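Local coordinates for periplasmic cell division protein (SufI) (Aquifex aeolicus, PDB 6SYY), which is a multicopper oxidase (McoA) of a hyperthermophilic bacterium and probably couples substrate oxidation to electron transfer through its four bound copper ions, at residues Ala124-Lys127 and Tyr133-Val136; Asp416-Pro421 and Met520-Val525; Ser111-Ile116 and His163-Tyr168; Gly60-Ile65 and Thr141-Asp146; Gln169-Leu174 and Gly255-Pro260. One frame throughout, in Å; residues are numbered along the deposited sequence.

Interaction 1. Residues Ala124-Lys127 and Tyr133-Val136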
# COMPACT_ATOMS: atom_id res chain seq x y z
N ALA A 124 -1.61 4.34 -15.07
CA ALA A 124 -2.72 5.15 -15.55
C ALA A 124 -2.18 6.40 -16.22
O ALA A 124 -1.06 6.84 -15.92
CB ALA A 124 -3.65 5.54 -14.39
N PRO A 125 -2.94 6.99 -17.14
CA PRO A 125 -2.63 8.36 -17.56
C PRO A 125 -2.70 9.26 -16.34
O PRO A 125 -3.58 9.12 -15.49
CB PRO A 125 -3.72 8.69 -18.59
CG PRO A 125 -4.27 7.36 -19.00
CD PRO A 125 -4.14 6.47 -17.81
N TRP A 126 -1.74 10.19 -16.24
CA TRP A 126 -1.51 10.84 -14.96
C TRP A 126 -2.65 11.77 -14.56
O TRP A 126 -2.85 12.02 -13.37
CB TRP A 126 -0.18 11.59 -14.98
CG TRP A 126 -0.20 12.88 -15.73
CD1 TRP A 126 -0.24 13.04 -17.08
CD2 TRP A 126 -0.15 14.19 -15.16
NE1 TRP A 126 -0.23 14.38 -17.39
CE2 TRP A 126 -0.17 15.10 -16.23
CE3 TRP A 126 -0.09 14.68 -13.86
CZ2 TRP A 126 -0.13 16.48 -16.03
CZ3 TRP A 126 -0.05 16.04 -13.66
CH2 TRP A 126 -0.07 16.93 -14.74
N LYS A 127 -3.43 12.26 -15.52
CA LYS A 127 -4.63 13.01 -15.17
C LYS A 127 -5.72 12.10 -14.62
O LYS A 127 -6.73 12.61 -14.11
CB LYS A 127 -5.12 13.80 -16.38
CG LYS A 127 -4.04 14.71 -16.94
CD LYS A 127 -4.43 15.38 -18.24
CE LYS A 127 -3.31 16.30 -18.72
NZ LYS A 127 -3.63 16.97 -20.01
N TYR A 133 -1.82 18.22 -8.22
CA TYR A 133 -2.21 19.38 -9.03
C TYR A 133 -3.71 19.39 -9.31
O TYR A 133 -4.30 20.46 -9.50
CB TYR A 133 -1.45 19.39 -10.36
CG TYR A 133 0.04 19.62 -10.25
CD1 TYR A 133 0.60 20.16 -9.10
CD2 TYR A 133 0.89 19.29 -11.30
CE1 TYR A 133 1.96 20.36 -9.00
CE2 TYR A 133 2.25 19.49 -11.21
CZ TYR A 133 2.78 20.03 -10.05
OH TYR A 133 4.14 20.23 -9.95
N TYR A 134 -4.34 18.21 -9.36
CA TYR A 134 -5.73 18.07 -9.74
C TYR A 134 -6.68 18.01 -8.55
O TYR A 134 -7.88 17.78 -8.74
CB TYR A 134 -5.91 16.82 -10.60
CG TYR A 134 -5.32 16.99 -11.97
CD1 TYR A 134 -5.94 17.79 -12.92
CD2 TYR A 134 -4.13 16.37 -12.32
CE1 TYR A 134 -5.41 17.97 -14.17
CE2 TYR A 134 -3.58 16.54 -13.58
CZ TYR A 134 -4.23 17.34 -14.50
OH TYR A 134 -3.69 17.53 -15.76
N ALA A 135 -6.17 18.19 -7.33
CA ALA A 135 -7.02 18.17 -6.16
C ALA A 135 -8.14 19.19 -6.30
O ALA A 135 -7.94 20.29 -6.83
CB ALA A 135 -6.20 18.45 -4.90
N VAL A 136 -9.33 18.82 -5.84
CA VAL A 136 -10.51 19.65 -5.97
C VAL A 136 -10.94 20.13 -4.59
O VAL A 136 -10.67 19.48 -3.57
CB VAL A 136 -11.66 18.90 -6.67
CG1 VAL A 136 -11.22 18.46 -8.05
CG2 VAL A 136 -12.10 17.71 -5.84
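CG of Trp126 lies between its own backbone N and carbonyl carbon (chi1 76°), which brings the six-membered ring of the indole to where Tyr134 meets it, while CG of Tyr134, beside its backbone N (chi1 -71°), carries the phenol across. The result is a T-shaped (edge-to-face) pair: the edge of Tyr134 points at the six-membered ring of Trp126, with centroids 5.2 Å apart and planes at 61°. The touch falls near the rim of the indole, CE2 of Tyr134 coming within 3.6 Å of CZ3 of Trp126. Tyr133 meets the indole at its edge instead, through CD2, and its hydroxyl donates to Tyr418 O. On the indole face that takes Tyr134 also lies CG of Lys127, whose extended chain then runs past the phenol's end, CG 3.1 Å from Tyr134 OH. Lysine suits this place because its methylenes pack against rings while NZ travels on to a weak hydrogen bond with Asn425. Tyr134 is poorly ordered, so its position is less certain. Tryptophan offers a face and an edge at once; an alanine here would probably leave Tyr134 without its aromatic partner and open a gap against Ile504 and Tyr505. Those two residues belong to strand 503-509, which carries the copper ligands His508 and Cys509 at its end. The loop after strand 117-120 is thereby seated on the last cupredoxin domain, and the Trp126 side chain lies about 7 Å from that of His456, consistent with the first-to-last domain interface that houses the trinuclear copper centre in multicopper oxidases.

Interaction 2. Residues Asp416-Pro421 and Met520-Val525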
# COMPACT_ATOMS: atom_id res chain seq x y z
N ASP A 416 10.33 23.40 -3.67
CA ASP A 416 11.45 23.94 -4.45
C ASP A 416 11.12 23.99 -5.94
O ASP A 416 11.87 23.50 -6.78
CB ASP A 416 12.71 23.13 -4.20
CG ASP A 416 13.29 23.35 -2.82
OD1 ASP A 416 13.56 24.52 -2.46
OD2 ASP A 416 13.45 22.36 -2.08
N GLY A 417 9.97 24.58 -6.28
CA GLY A 417 9.59 24.78 -7.66
C GLY A 417 8.52 23.84 -8.18
O GLY A 417 7.97 24.09 -9.26
N TYR A 418 8.20 22.78 -7.44
CA TYR A 418 7.21 21.81 -7.89
C TYR A 418 5.78 22.17 -7.49
O TYR A 418 4.83 21.78 -8.17
CB TYR A 418 7.53 20.42 -7.33
CG TYR A 418 8.88 19.87 -7.74
CD1 TYR A 418 10.01 20.10 -6.97
CD2 TYR A 418 9.01 19.10 -8.89
CE1 TYR A 418 11.24 19.59 -7.34
CE2 TYR A 418 10.23 18.59 -9.27
CZ TYR A 418 11.34 18.83 -8.49
OH TYR A 418 12.56 18.32 -8.88
N ALA A 419 5.61 22.94 -6.40
CA ALA A 419 4.31 23.00 -5.75
C ALA A 419 3.28 23.77 -6.57
O ALA A 419 2.11 23.39 -6.61
CB ALA A 419 4.45 23.63 -4.36
N ASN A 420 3.69 24.85 -7.23
CA ASN A 420 2.76 25.75 -7.92
C ASN A 420 3.26 26.03 -9.33
O ASN A 420 3.75 27.13 -9.63
CB ASN A 420 2.56 27.04 -7.13
CG ASN A 420 3.88 27.70 -6.76
OD1 ASN A 420 4.91 27.04 -6.66
ND2 ASN A 420 3.85 29.02 -6.57
N PRO A 421 3.14 25.06 -10.24
CA PRO A 421 3.66 25.26 -11.60
C PRO A 421 2.89 26.33 -12.35
O PRO A 421 1.68 26.49 -12.18
CB PRO A 421 3.48 23.88 -12.25
CG PRO A 421 2.35 23.27 -11.50
CD PRO A 421 2.48 23.76 -10.09
N MET A 520 8.85 14.85 -1.96
CA MET A 520 8.05 14.48 -3.13
C MET A 520 8.49 15.34 -4.30
O MET A 520 8.68 16.55 -4.14
CB MET A 520 6.56 14.67 -2.82
CG MET A 520 5.63 14.68 -4.00
SD MET A 520 3.91 14.84 -3.45
CE MET A 520 4.05 16.15 -2.23
N VAL A 521 8.69 14.72 -5.46
CA VAL A 521 9.05 15.42 -6.69
C VAL A 521 8.26 14.83 -7.85
O VAL A 521 7.65 13.76 -7.74
CB VAL A 521 10.56 15.34 -7.01
CG1 VAL A 521 11.38 16.08 -5.96
CG2 VAL A 521 11.01 13.89 -7.13
N ASN A 522 8.27 15.54 -8.97
CA ASN A 522 7.78 15.01 -10.23
C ASN A 522 8.93 14.43 -11.03
O ASN A 522 10.08 14.86 -10.92
CB ASN A 522 7.10 16.10 -11.08
CG ASN A 522 5.89 16.72 -10.42
OD1 ASN A 522 5.09 16.05 -9.77
ND2 ASN A 522 5.75 18.03 -10.58
N TYR A 523 8.61 13.44 -11.86
CA TYR A 523 9.46 13.08 -12.99
C TYR A 523 8.56 12.95 -14.21
O TYR A 523 7.33 12.87 -14.09
CB TYR A 523 10.29 11.81 -12.74
CG TYR A 523 9.52 10.51 -12.78
CD1 TYR A 523 9.51 9.72 -13.92
CD2 TYR A 523 8.81 10.07 -11.67
CE1 TYR A 523 8.81 8.53 -13.96
CE2 TYR A 523 8.10 8.87 -11.70
CZ TYR A 523 8.11 8.11 -12.85
OH TYR A 523 7.42 6.92 -12.90
N ARG A 524 9.17 12.95 -15.38
CA ARG A 524 8.44 13.03 -16.64
C ARG A 524 8.83 11.88 -17.54
O ARG A 524 10.00 11.52 -17.63
CB ARG A 524 8.70 14.37 -17.34
CG ARG A 524 7.90 14.60 -18.60
CD ARG A 524 8.34 15.90 -19.27
NE ARG A 524 7.85 16.02 -20.64
CZ ARG A 524 7.02 16.96 -21.06
NH1 ARG A 524 6.57 17.88 -20.21
NH2 ARG A 524 6.63 16.99 -22.33
N VAL A 525 7.83 11.29 -18.21
CA VAL A 525 8.06 10.32 -19.27
C VAL A 525 7.33 10.82 -20.51
O VAL A 525 6.11 11.04 -20.47
CB VAL A 525 7.57 8.91 -18.90
CG1 VAL A 525 7.97 7.92 -19.99
CG2 VAL A 525 8.12 8.49 -17.55
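The ring of Tyr418 has Val521 over one face and the side-chain ND2 of Asn522 at its edge. CG1 of Val521 makes a CH-pi contact 4.1 Å from the ring centroid and 29° off the normal, over the face but shifted toward the rim, at the CZ end of the ring; its nearest carbon is CZ of Tyr418, at 3.7 Å. At the edge, ND2 of Asn522 lies in the ring plane, 3.8 Å from CD2 of Tyr418, with the amide turned 78° to the ring. The backbone N of Asn522 comes slightly closer, 3.6 Å from CE2 of Tyr418, but obliquely. Tyr418 and Val521 lie alongside each other pointing the same way, whereas Asn522 slides past the ring in the opposite sense. A chi1 of -66° at Val521 places CG1 beside its backbone N, and it is this branch that reaches the ring. A beta-branched valine suits the strand and gives the ring a compact methyl surface. The polar ends are all engaged: Tyr418 OH hydrogen-bonds Glu412, and the buried amide of Asn522 meets Tyr133 OH and Lys428 O at ND2 and His131 NE2 at OD1. Asparagine is apt there because it presents a donor and an acceptor together; two acceptors at ND2 and a donor at OD1 probably fix which way round the amide lies. Strand 520-525 pairs antiparallel with 503-509 and parallel with 432-433; the loop carrying Tyr418 therefore packs a ring onto one sheet of the C-terminal cupredoxin domain.

Interaction 3. Residues Ser111-Ile116 and His163-Tyr168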
# COMPACT_ATOMS: atom_id res chain seq x y z
N SER A 111 -15.14 16.15 1.98
CA SER A 111 -14.25 15.96 3.11
C SER A 111 -13.97 17.25 3.88
O SER A 111 -13.38 17.18 4.96
CB SER A 111 -12.92 15.37 2.64
OG SER A 111 -12.18 16.31 1.88
N GLY A 112 -14.38 18.41 3.35
CA GLY A 112 -14.15 19.67 4.03
C GLY A 112 -12.89 20.41 3.62
O GLY A 112 -12.69 21.55 4.05
N GLU A 113 -12.04 19.80 2.80
CA GLU A 113 -10.83 20.46 2.32
C GLU A 113 -10.48 19.88 0.95
O GLU A 113 -11.13 18.95 0.47
CB GLU A 113 -9.68 20.28 3.31
CG GLU A 113 -9.39 18.83 3.65
CD GLU A 113 -8.20 18.68 4.58
OE1 GLU A 113 -7.07 19.01 4.16
OE2 GLU A 113 -8.40 18.25 5.74
N ASP A 114 -9.45 20.45 0.32
CA ASP A 114 -8.97 19.93 -0.95
C ASP A 114 -8.59 18.46 -0.82
O ASP A 114 -8.05 18.03 0.20
CB ASP A 114 -7.76 20.73 -1.44
CG ASP A 114 -8.10 22.17 -1.78
OD1 ASP A 114 -9.22 22.62 -1.45
OD2 ASP A 114 -7.24 22.85 -2.39
N SER A 115 -8.88 17.69 -1.86
CA SER A 115 -8.52 16.28 -1.84
C SER A 115 -8.56 15.72 -3.26
O SER A 115 -9.10 16.33 -4.18
CB SER A 115 -9.45 15.48 -0.92
OG SER A 115 -8.98 14.15 -0.77
N ILE A 116 -7.97 14.53 -3.40
CA ILE A 116 -7.97 13.78 -4.64
C ILE A 116 -7.63 12.34 -4.28
O ILE A 116 -6.88 12.10 -3.34
CB ILE A 116 -6.96 14.37 -5.66
CG1 ILE A 116 -7.11 13.70 -7.03
CG2 ILE A 116 -5.53 14.26 -5.15
CD1 ILE A 116 -8.32 14.17 -7.81
N HIS A 163 -1.90 17.85 -1.43
CA HIS A 163 -0.68 18.52 -0.99
C HIS A 163 -0.72 18.82 0.50
O HIS A 163 -1.60 19.54 0.97
CB HIS A 163 -0.51 19.81 -1.80
CG HIS A 163 0.57 20.72 -1.31
ND1 HIS A 163 1.78 20.26 -0.84
CD2 HIS A 163 0.63 22.07 -1.23
CE1 HIS A 163 2.53 21.28 -0.48
NE2 HIS A 163 1.86 22.39 -0.71
N GLY A 164 0.22 18.23 1.25
CA GLY A 164 0.39 18.54 2.66
C GLY A 164 -0.63 17.96 3.61
O GLY A 164 -0.43 18.05 4.83
N ARG A 165 -1.72 17.37 3.13
CA ARG A 165 -2.77 16.87 4.01
C ARG A 165 -3.05 15.39 3.80
O ARG A 165 -4.08 14.88 4.26
CB ARG A 165 -4.05 17.69 3.83
CG ARG A 165 -3.90 19.12 4.31
CD ARG A 165 -3.86 19.19 5.82
NE ARG A 165 -5.18 18.98 6.40
CZ ARG A 165 -5.44 18.99 7.71
NH1 ARG A 165 -4.46 19.18 8.58
NH2 ARG A 165 -6.68 18.80 8.14
N THR A 166 -2.15 14.67 3.12
CA THR A 166 -2.37 13.25 2.88
C THR A 166 -2.29 12.45 4.17
O THR A 166 -3.11 11.56 4.41
CB THR A 166 -1.37 12.73 1.85
OG1 THR A 166 -1.64 13.31 0.57
CG2 THR A 166 -1.45 11.21 1.74
N GLY A 167 -1.32 12.77 5.03
CA GLY A 167 -1.25 12.10 6.32
C GLY A 167 -2.50 12.30 7.14
O GLY A 167 -2.99 11.36 7.79
N TYR A 168 -3.06 13.51 7.12
CA TYR A 168 -4.27 13.77 7.88
C TYR A 168 -5.44 12.94 7.37
O TYR A 168 -6.13 12.27 8.16
CB TYR A 168 -4.61 15.26 7.84
CG TYR A 168 -5.90 15.61 8.56
CD1 TYR A 168 -7.13 15.53 7.92
CD2 TYR A 168 -5.88 16.00 9.89
CE1 TYR A 168 -8.30 15.84 8.58
CE2 TYR A 168 -7.05 16.32 10.55
CZ TYR A 168 -8.26 16.23 9.89
OH TYR A 168 -9.43 16.54 10.55
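Glu113 lays its carboxylate along the NE and NH2 side of the Arg165 guanidinium, the two planes only 21° apart. Each oxygen takes its own nitrogen. OE1 of Glu113 accepts from NE of Arg165 at 2.9 Å through its syn lone pair, with an N-H...O angle of 159°, and OE2 of Glu113 accepts from NH2 of Arg165 at 3.0 Å and 161°, on the syn side but somewhat out of the carboxylate plane. A further bond from NE to OE2 is weak. The arginine chain is bent at chi2 and chi3, and this curl brings CG of Arg165 within 3.2 Å of the same OE1 that NE grips. Such a side-on, two-nitrogen salt bridge joins the loop after strand 102-110 to the start of helix 166-172 in the first cupredoxin domain, just beyond the copper ligands His159 and His161; the Arg165 side chain is about 9 Å from that of His161. Arg165 holds the N-cap position, yet the amides of Thr166 and Gly167 are met by the carboxylate of Asp516. Tyr168 forms a floor: NH2 of Arg165 lies 3.1 Å above its ring plane, over the centre, and OE2 of Glu113 approaches CD1 of Tyr168 to 3.7 Å. A flat aromatic suits a flat cation here, and Tyr168 in turn stacks with Tyr172.

Interaction 4. Residues Gly60-Ile65 and Thr141-Asp146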
# COMPACT_ATOMS: atom_id res chain seq x y z
N GLY A 60 -16.57 0.46 -17.50
CA GLY A 60 -16.96 1.60 -18.30
C GLY A 60 -18.23 2.30 -17.86
O GLY A 60 -18.82 3.03 -18.66
N GLN A 61 -18.66 2.09 -16.62
CA GLN A 61 -19.85 2.75 -16.08
C GLN A 61 -19.43 3.64 -14.93
O GLN A 61 -18.67 3.21 -14.05
CB GLN A 61 -20.89 1.73 -15.62
CG GLN A 61 -21.45 0.89 -16.74
CD GLN A 61 -22.55 -0.03 -16.25
OE1 GLN A 61 -23.22 0.27 -15.26
NE2 GLN A 61 -22.72 -1.15 -16.93
N ARG A 62 -19.94 4.87 -14.92
CA ARG A 62 -19.47 5.86 -13.97
C ARG A 62 -19.89 5.51 -12.55
O ARG A 62 -21.04 5.12 -12.30
CB ARG A 62 -20.01 7.24 -14.35
CG ARG A 62 -19.21 7.91 -15.46
CD ARG A 62 -17.89 8.43 -14.92
NE ARG A 62 -16.86 8.48 -15.95
CZ ARG A 62 -15.64 8.97 -15.77
NH1 ARG A 62 -15.29 9.47 -14.59
NH2 ARG A 62 -14.76 8.97 -16.76
N VAL A 63 -18.95 5.66 -11.62
CA VAL A 63 -19.14 5.35 -10.21
C VAL A 63 -18.70 6.56 -9.39
O VAL A 63 -17.57 7.03 -9.54
CB VAL A 63 -18.34 4.11 -9.79
CG1 VAL A 63 -18.46 3.89 -8.29
CG2 VAL A 63 -18.80 2.89 -10.57
N SER A 64 -19.58 7.03 -8.51
CA SER A 64 -19.24 8.12 -7.60
C SER A 64 -18.56 7.57 -6.36
O SER A 64 -19.06 6.62 -5.74
CB SER A 64 -20.50 8.91 -7.22
OG SER A 64 -21.05 9.57 -8.34
N ILE A 65 -17.42 8.15 -6.01
CA ILE A 65 -16.71 7.83 -4.79
C ILE A 65 -16.66 9.10 -3.97
O ILE A 65 -15.95 10.05 -4.32
CB ILE A 65 -15.30 7.29 -5.06
CG1 ILE A 65 -15.37 6.11 -6.03
CG2 ILE A 65 -14.63 6.87 -3.76
CD1 ILE A 65 -14.04 5.66 -6.54
N THR A 141 -16.01 18.08 -7.62
CA THR A 141 -15.92 16.73 -8.13
C THR A 141 -14.77 16.66 -9.13
O THR A 141 -14.65 17.53 -10.00
CB THR A 141 -17.23 16.31 -8.81
OG1 THR A 141 -18.27 16.22 -7.82
CG2 THR A 141 -17.08 14.96 -9.50
N TYR A 142 -13.93 15.64 -9.00
CA TYR A 142 -12.93 15.35 -10.03
C TYR A 142 -13.37 14.12 -10.81
O TYR A 142 -13.46 13.02 -10.25
CB TYR A 142 -11.54 15.13 -9.44
CG TYR A 142 -10.50 15.02 -10.54
CD1 TYR A 142 -10.06 16.15 -11.21
CD2 TYR A 142 -10.00 13.78 -10.93
CE1 TYR A 142 -9.13 16.05 -12.23
CE2 TYR A 142 -9.08 13.68 -11.95
CZ TYR A 142 -8.65 14.82 -12.59
OH TYR A 142 -7.72 14.73 -13.61
N SER A 143 -13.65 14.32 -12.09
CA SER A 143 -14.01 13.24 -12.99
C SER A 143 -12.73 12.69 -13.61
O SER A 143 -12.09 13.36 -14.43
CB SER A 143 -14.97 13.74 -14.07
OG SER A 143 -15.09 12.78 -15.10
N TYR A 144 -12.34 11.49 -13.21
CA TYR A 144 -11.18 10.85 -13.79
C TYR A 144 -11.50 10.42 -15.21
O TYR A 144 -12.45 9.65 -15.41
CB TYR A 144 -10.76 9.64 -12.96
CG TYR A 144 -10.29 9.98 -11.57
CD1 TYR A 144 -11.19 10.19 -10.53
CD2 TYR A 144 -8.93 10.08 -11.29
CE1 TYR A 144 -10.76 10.50 -9.26
CE2 TYR A 144 -8.49 10.38 -10.02
CZ TYR A 144 -9.40 10.59 -9.01
OH TYR A 144 -8.95 10.89 -7.75
N PRO A 145 -10.76 10.88 -16.22
CA PRO A 145 -10.96 10.36 -17.57
C PRO A 145 -10.86 8.84 -17.59
O PRO A 145 -10.07 8.24 -16.87
CB PRO A 145 -9.82 11.01 -18.37
CG PRO A 145 -9.48 12.25 -17.61
CD PRO A 145 -9.73 11.93 -16.16
N ASP A 146 -11.70 8.22 -18.42
CA ASP A 146 -11.68 6.77 -18.58
C ASP A 146 -10.27 6.28 -18.88
O ASP A 146 -9.50 6.94 -19.58
CB ASP A 146 -12.62 6.34 -19.71
CG ASP A 146 -14.09 6.46 -19.34
OD1 ASP A 146 -14.39 6.88 -18.20
OD2 ASP A 146 -14.94 6.13 -20.20
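The backbones of Arg62 and of Ser143 to Asp146 form no hydrogen bonds with each other; strands 63-72 and 141-143 both pair with strand 102-110, parallel and antiparallel respectively, and the contact between them is made by one long side chain. Arg62 reaches over with its end-on pair of nitrogens, and both clasp a single backbone oxygen: NH2 of Arg62 lies 2.8 Å and NH1 of Arg62 3.0 Å from Tyr144 O. The two donors come from the same face of the carbonyl plane, tilted from it by 22° and 31°, while the oxygen stays near the guanidinium plane. A bend at chi2 turns the chain toward this carbonyl. NH2 also forms a salt bridge with Asp146 OD1, although as a hydrogen bond it is weak, its N-H...O angle being only 120°. NH1 has a second anionic partner in Asp106, so the cation is held between two carboxylates and a carbonyl; arginine suits the place because its N-H groups, spread in one plane, can serve several acceptors. OG of Ser143 stands 3.4 Å from NH1 of Arg62 without bonding it. The Tyr144 ring is buried, its OH bonded to Ile117 O and one face covered by CD2 of Tyr142. The clasp ties the chain entering strand 63-72 to the chain that follows 141-143, both flanking 102-110, at the surface of the first cupredoxin domain, a beta sandwich of Greek-key type.

Interaction 5. Residues Gln169-Leu174 and Gly255-Pro260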
# COMPACT_ATOMS: atom_id res chain seq x y z
N GLN A 169 -5.68 12.97 6.07
CA GLN A 169 -6.90 12.36 5.54
C GLN A 169 -6.83 10.84 5.58
O GLN A 169 -7.83 10.17 5.86
CB GLN A 169 -7.18 12.86 4.13
CG GLN A 169 -7.52 14.34 4.07
CD GLN A 169 -8.24 14.72 2.80
OE1 GLN A 169 -7.81 14.35 1.70
NE2 GLN A 169 -9.34 15.44 2.93
N VAL A 170 -5.66 10.26 5.30
CA VAL A 170 -5.50 8.82 5.42
C VAL A 170 -5.72 8.39 6.87
O VAL A 170 -6.50 7.47 7.15
CB VAL A 170 -4.12 8.38 4.91
CG1 VAL A 170 -3.88 6.90 5.22
CG2 VAL A 170 -4.01 8.63 3.42
N TYR A 171 -5.07 9.08 7.80
CA TYR A 171 -5.19 8.73 9.21
C TYR A 171 -6.63 8.86 9.71
O TYR A 171 -7.06 8.07 10.56
CB TYR A 171 -4.27 9.62 10.05
CG TYR A 171 -4.34 9.33 11.53
CD1 TYR A 171 -3.73 8.20 12.06
CD2 TYR A 171 -5.00 10.19 12.40
CE1 TYR A 171 -3.79 7.93 13.41
CE2 TYR A 171 -5.05 9.93 13.76
CZ TYR A 171 -4.44 8.80 14.26
OH TYR A 171 -4.49 8.52 15.61
N TYR A 172 -7.39 9.82 9.19
CA TYR A 172 -8.76 9.98 9.65
C TYR A 172 -9.74 9.06 8.94
O TYR A 172 -10.92 9.04 9.31
CB TYR A 172 -9.20 11.44 9.53
CG TYR A 172 -8.93 12.19 10.81
CD1 TYR A 172 -7.71 12.83 11.02
CD2 TYR A 172 -9.87 12.23 11.83
CE1 TYR A 172 -7.45 13.50 12.20
CE2 TYR A 172 -9.62 12.89 13.01
CZ TYR A 172 -8.41 13.53 13.20
OH TYR A 172 -8.16 14.19 14.37
N GLY A 173 -9.30 8.29 7.94
CA GLY A 173 -10.14 7.21 7.47
C GLY A 173 -10.23 6.98 5.97
O GLY A 173 -10.82 5.99 5.54
N LEU A 174 -9.65 7.87 5.17
CA LEU A 174 -9.70 7.71 3.71
C LEU A 174 -8.61 6.73 3.31
O LEU A 174 -7.46 7.10 3.08
CB LEU A 174 -9.55 9.05 3.01
CG LEU A 174 -10.65 10.07 3.29
CD1 LEU A 174 -10.45 11.34 2.45
CD2 LEU A 174 -12.02 9.46 3.05
N GLY A 255 -1.44 0.33 6.00
CA GLY A 255 -2.10 1.61 5.82
C GLY A 255 -1.74 2.59 6.91
O GLY A 255 -2.49 3.53 7.18
N SER A 256 -0.60 2.37 7.56
CA SER A 256 -0.14 3.30 8.59
C SER A 256 0.53 4.50 7.95
O SER A 256 0.93 4.48 6.78
CB SER A 256 0.82 2.60 9.55
OG SER A 256 0.22 1.44 10.09
N ASN A 257 0.64 5.57 8.73
CA ASN A 257 1.29 6.77 8.22
C ASN A 257 2.80 6.62 8.14
O ASN A 257 3.43 7.20 7.25
CB ASN A 257 0.94 7.98 9.09
CG ASN A 257 -0.45 8.51 8.82
OD1 ASN A 257 -1.41 7.74 8.66
ND2 ASN A 257 -0.58 9.83 8.76
N ALA A 258 3.41 5.85 9.05
CA ALA A 258 4.86 5.82 9.11
C ALA A 258 5.41 4.51 9.65
O ALA A 258 6.56 4.16 9.36
CB ALA A 258 5.36 6.98 9.97
N ARG A 259 4.62 3.80 10.44
CA ARG A 259 5.12 2.63 11.16
C ARG A 259 5.31 1.45 10.22
O ARG A 259 4.33 1.01 9.59
CB ARG A 259 4.18 2.25 12.28
CG ARG A 259 4.57 0.97 12.97
CD ARG A 259 3.53 0.54 13.98
NE ARG A 259 3.36 1.51 15.06
CZ ARG A 259 4.11 1.55 16.15
NH1 ARG A 259 5.10 0.68 16.30
NH2 ARG A 259 3.89 2.46 17.09
N PRO A 260 6.51 0.89 10.11
CA PRO A 260 6.68 -0.40 9.44
C PRO A 260 6.47 -1.55 10.42
O PRO A 260 6.62 -1.41 11.63
CB PRO A 260 8.13 -0.35 8.96
CG PRO A 260 8.82 0.44 10.03
CD PRO A 260 7.80 1.46 10.53
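Van der Waals packing carries the contact. CB of Tyr171 rests 3.7 Å from OD1 of Asn257, which meets the tyrosine at its edge, near the ring plane, with the amide turned 89° to the ring. At Tyr171 a chi1 of 180° sets the ring beside its carbonyl carbon. Val170 points CG1 at Gly255 O, 4.1 Å away, and its side chain also touches His159, a copper ligand; a compact branched residue fits between ligand and loop. Neither pair is hydrogen-bonded. Helix 166-172 belongs to the first cupredoxin domain and the loop after strand 247-254 to the second, so the contact sits at a domain junction beside the trinuclear copper site. Polar bonds hold the side chains from beyond the segments: Tyr171 OH reaches Thr209 N, and ND2 of Asn257 serves Glu513 OE2 and Gly167 O. A leucine in its place has no side-chain N-H, and would probably leave Gly167 O and Glu513 without their donor. The helix itself ends in a Schellman motif at Gly173, whose positive phi (139°) suits glycine; Leu174 N bonds back to Gln169 O at 3.0 Å, and Gly173 N to Val170 O, also at 3.0 Å.

In the fold
Interactions 1 and 2 meet through Tyr133, whose OH lies 2.5 Å from Tyr418 O and 2.8 Å from Asn522 ND2, bridging the first and last cupredoxin domains. Interaction 1 also touches interaction 4, Lys127 O with Tyr142 OH, and interaction 3, Val136 N with Ser115 O at 3.0 Å. Interactions 3 and 5 share helix 166-172, their centres 12 Å apart, and Ser115 OG bonds Gln169 OE1 at 2.7 Å. Interactions 2 and 4 stand apart, centres about 25 Å. The trinuclear copper centre is their common neighbour: the nearest bound copper is about 7 Å from the side chain of Val170, 10 Å from Asn522, 11 Å from Trp126 and Tyr144, and 13 Å from Arg165.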